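PDB 3H5T: transcriptional regulator, LacI family from Corynebacterium glutamicum, which activates transcription of the inositol phosphate synthase gene ino1 in an inositol-dependent way and takes part in regulating cell wall biogenesis by binding a palindromic promoter motif. Local coordinates for residues P171-A176 against Y218-D223. Sequence-based numbering, arbitrary orientation.
Sequences PNNRKA and YQVQRD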
ATOM      1  N   PRO A 171       2.418   3.305  -9.088  1.00 23.68           N
ATOM      2  CA  PRO A 171       3.739   3.751  -9.532  1.00 24.33           C
ATOM      3  C   PRO A 171       4.172   2.762 -10.614  1.00 25.75           C
ATOM      4  O   PRO A 171       3.544   1.717 -10.768  1.00 26.19           O
ATOM      5  CB  PRO A 171       4.574   3.610  -8.273  1.00 25.17           C
ATOM      6  CG  PRO A 171       3.989   2.363  -7.655  1.00 20.91           C
ATOM      7  CD  PRO A 171       2.507   2.633  -7.780  1.00 21.45           C
ATOM      8  N   ASN A 172       5.211   3.086 -11.376  1.00 26.17           N
ATOM      9  CA  ASN A 172       5.697   2.160 -12.391  1.00 26.71           C
ATOM     10  C   ASN A 172       6.631   1.243 -11.612  1.00 27.20           C
ATOM     11  O   ASN A 172       7.733   1.637 -11.229  1.00 25.74           O
ATOM     12  CB  ASN A 172       6.456   2.905 -13.497  1.00 28.54           C
ATOM     13  CG  ASN A 172       7.030   1.965 -14.562  1.00 29.65           C
ATOM     14  OD1 ASN A 172       7.374   2.397 -15.662  1.00 29.61           O
ATOM     15  ND2 ASN A 172       7.146   0.684 -14.230  1.00 30.26           N
ATOM     16  N   ASN A 173       6.185   0.021 -11.366  1.00 27.20           N
ATOM     17  CA  ASN A 173       6.982  -0.902 -10.588  1.00 29.79           C
ATOM     18  C   ASN A 173       8.243  -1.419 -11.255  1.00 31.80           C
ATOM     19  O   ASN A 173       9.273  -1.580 -10.596  1.00 31.84           O
ATOM     20  CB  ASN A 173       6.099  -2.049 -10.116  1.00 29.33           C
ATOM     21  CG  ASN A 173       5.097  -1.594  -9.087  1.00 29.42           C
ATOM     22  OD1 ASN A 173       5.473  -1.175  -7.996  1.00 28.00           O
ATOM     23  ND2 ASN A 173       3.816  -1.650  -9.433  1.00 31.21           N
ATOM     24  N   ARG A 174       8.183  -1.672 -12.554  1.00 33.09           N
ATOM     25  CA  ARG A 174       9.362  -2.158 -13.237  1.00 34.40           C
ATOM     26  C   ARG A 174      10.445  -1.107 -13.063  1.00 33.57           C
ATOM     27  O   ARG A 174      11.607  -1.436 -12.868  1.00 35.27           O
ATOM     28  CB  ARG A 174       9.072  -2.393 -14.723  1.00 37.18           C
ATOM     29  CG  ARG A 174       9.637  -3.710 -15.240  1.00 41.96           C
ATOM     30  CD  ARG A 174       9.149  -4.050 -16.645  1.00 46.22           C
ATOM     31  NE  ARG A 174       9.797  -3.254 -17.684  1.00 51.41           N
ATOM     32  CZ  ARG A 174       9.598  -3.428 -18.990  1.00 52.95           C
ATOM     33  NH1 ARG A 174       8.767  -4.370 -19.415  1.00 53.74           N
ATOM     34  NH2 ARG A 174      10.237  -2.672 -19.874  1.00 53.23           N
ATOM     35  N   LYS A 175      10.054   0.162 -13.101  1.00 32.86           N
ATOM     36  CA  LYS A 175      11.015   1.250 -12.954  1.00 33.93           C
ATOM     37  C   LYS A 175      11.359   1.623 -11.509  1.00 32.83           C
ATOM     38  O   LYS A 175      12.515   1.908 -11.202  1.00 34.16           O
ATOM     39  CB  LYS A 175      10.522   2.500 -13.690  1.00 34.41           C
ATOM     40  CG  LYS A 175      10.570   2.393 -15.205  1.00 37.39           C
ATOM     41  CD  LYS A 175      10.056   3.675 -15.855  1.00 39.82           C
ATOM     42  CE  LYS A 175      10.080   3.576 -17.372  1.00 41.49           C
ATOM     43  NZ  LYS A 175       9.428   4.753 -18.022  1.00 41.76           N
ATOM     44  N   ALA A 176      10.366   1.616 -10.627  1.00 30.20           N
ATOM     45  CA  ALA A 176      10.589   1.977  -9.232  1.00 28.72           C
ATOM     46  C   ALA A 176      11.572   1.065  -8.506  1.00 27.75           C
ATOM     47  O   ALA A 176      12.238   1.495  -7.569  1.00 28.10           O
ATOM     48  CB  ALA A 176       9.264   2.001  -8.483  1.00 29.09           C
ATOM     49  N   TYR A 218      -0.413 -11.638 -10.616  1.00 18.47           N
ATOM     50  CA  TYR A 218      -0.285 -10.557  -9.662  1.00 19.08           C
ATOM     51  C   TYR A 218       0.800  -9.618 -10.158  1.00 19.46           C
ATOM     52  O   TYR A 218       1.971  -9.764  -9.824  1.00 18.73           O
ATOM     53  CB  TYR A 218       0.051 -11.086  -8.260  1.00 19.32           C
ATOM     54  CG  TYR A 218      -1.161 -11.545  -7.458  1.00 18.74           C
ATOM     55  CD1 TYR A 218      -1.952 -10.625  -6.760  1.00 16.32           C
ATOM     56  CD2 TYR A 218      -1.526 -12.897  -7.419  1.00 16.71           C
ATOM     57  CE1 TYR A 218      -3.082 -11.037  -6.044  1.00 17.00           C
ATOM     58  CE2 TYR A 218      -2.647 -13.321  -6.712  1.00 17.78           C
ATOM     59  CZ  TYR A 218      -3.426 -12.388  -6.026  1.00 20.71           C
ATOM     60  OH  TYR A 218      -4.551 -12.805  -5.349  1.00 17.88           O
ATOM     61  N   GLN A 219       0.401  -8.668 -10.998  1.00 22.23           N
ATOM     62  CA  GLN A 219       1.328  -7.668 -11.517  1.00 23.44           C
ATOM     63  C   GLN A 219       1.857  -6.996 -10.245  1.00 24.47           C
ATOM     64  O   GLN A 219       1.292  -7.193  -9.175  1.00 27.35           O
ATOM     65  CB  GLN A 219       0.555  -6.679 -12.393  1.00 25.46           C
ATOM     66  CG  GLN A 219      -0.226  -7.350 -13.522  1.00 25.93           C
ATOM     67  CD  GLN A 219      -1.340  -6.470 -14.087  1.00 27.59           C
ATOM     68  OE1 GLN A 219      -1.959  -6.808 -15.098  1.00 29.07           O
ATOM     69  NE2 GLN A 219      -1.601  -5.346 -13.434  1.00 25.29           N
ATOM     70  N   VAL A 220       2.911  -6.201 -10.345  1.00 23.87           N
ATOM     71  CA  VAL A 220       3.513  -5.556  -9.169  1.00 22.47           C
ATOM     72  C   VAL A 220       4.580  -6.550  -8.730  1.00 21.87           C
ATOM     73  O   VAL A 220       5.771  -6.284  -8.873  1.00 21.55           O
ATOM     74  CB  VAL A 220       2.498  -5.324  -7.983  1.00 21.89           C
ATOM     75  CG1 VAL A 220       3.216  -4.743  -6.768  1.00 20.59           C
ATOM     76  CG2 VAL A 220       1.401  -4.370  -8.398  1.00 21.98           C
ATOM     77  N   GLN A 221       4.152  -7.705  -8.227  1.00 21.00           N
ATOM     78  CA  GLN A 221       5.095  -8.733  -7.818  1.00 20.84           C
ATOM     79  C   GLN A 221       5.888  -9.141  -9.048  1.00 20.33           C
ATOM     80  O   GLN A 221       7.108  -9.065  -9.062  1.00 22.08           O
ATOM     81  CB  GLN A 221       4.361  -9.945  -7.266  1.00 21.68           C
ATOM     82  CG  GLN A 221       3.611  -9.655  -6.000  1.00 24.24           C
ATOM     83  CD  GLN A 221       4.475  -8.944  -5.004  1.00 24.77           C
ATOM     84  OE1 GLN A 221       5.506  -9.464  -4.592  1.00 26.41           O
ATOM     85  NE2 GLN A 221       4.069  -7.737  -4.615  1.00 27.05           N
ATOM     86  N   ARG A 222       5.174  -9.568 -10.083  1.00 20.23           N
ATOM     87  CA  ARG A 222       5.783  -9.980 -11.333  1.00 20.00           C
ATOM     88  C   ARG A 222       6.646  -8.865 -11.901  1.00 20.96           C
ATOM     89  O   ARG A 222       7.784  -9.085 -12.287  1.00 22.27           O
ATOM     90  CB  ARG A 222       4.699 -10.342 -12.349  1.00 21.67           C
ATOM     91  CG  ARG A 222       5.227 -10.793 -13.706  1.00 21.62           C
ATOM     92  CD  ARG A 222       4.106 -10.830 -14.727  1.00 23.34           C
ATOM     93  NE  ARG A 222       3.594  -9.491 -15.003  1.00 24.19           N
ATOM     94  CZ  ARG A 222       2.467  -9.233 -15.661  1.00 24.93           C
ATOM     95  NH1 ARG A 222       1.711 -10.223 -16.120  1.00 26.75           N
ATOM     96  NH2 ARG A 222       2.097  -7.980 -15.863  1.00 26.09           N
ATOM     97  N   ASP A 223       6.108  -7.655 -11.936  1.00 23.00           N
ATOM     98  CA  ASP A 223       6.845  -6.535 -12.482  1.00 23.56           C
ATOM     99  C   ASP A 223       8.018  -6.056 -11.640  1.00 25.29           C
ATOM    100  O   ASP A 223       9.001  -5.549 -12.191  1.00 25.57           O
ATOM    101  CB  ASP A 223       5.886  -5.384 -12.774  1.00 24.85           C
ATOM    102  CG  ASP A 223       4.980  -5.680 -13.953  1.00 27.63           C
ATOM    103  OD1 ASP A 223       5.081  -6.797 -14.513  1.00 28.23           O
ATOM    104  OD2 ASP A 223       4.171  -4.804 -14.325  1.00 29.08           O
TER
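Asn173 brings ND2 up against Val220, the two side chains crossing at a slant. With CG set anti to its own carbonyl carbon (chi1 -69°), the amide reaches toward 218-223, and ND2 lies 3.8 Å from CG2 of Val220, with CA and CG1 close behind. This is a van der Waals contact. Asparagine suits the spot because its ND2 side packs on a hydrophobic neighbour while OD1 accepts the N-H of Arg224 NE, one residue past the second segment.

Two helix beginnings meet here, within the bilobal periplasmic-binding-protein fold of the LacI family. Asn172 is the N-cap of helix 173-176, where the chain leaves strand 168-171 of the seven-stranded sheet and heads for strand 192-197 of the five-stranded one. Val220 is the N-cap of helix 221-235, which lies between two strands of that second sheet; the contact thus ties the crossover between lobes to this helix.

A turn further on, Asp223 faces the first helix: its CB comes 4.3 Å from CB of Asn173, and its backbone O receives a CA-H...O contact from Arg174 CA at 3.6 Å. The aliphatic start of Arg174 packs on that oxygen, and the long chain carries its charged end away. The short carboxylate of Asp223 instead forms a salt bridge with neighbouring Arg222: OD1 lies close to the guanidinium plane, while NE approaches on the syn side, 34° out of the carboxylate plane.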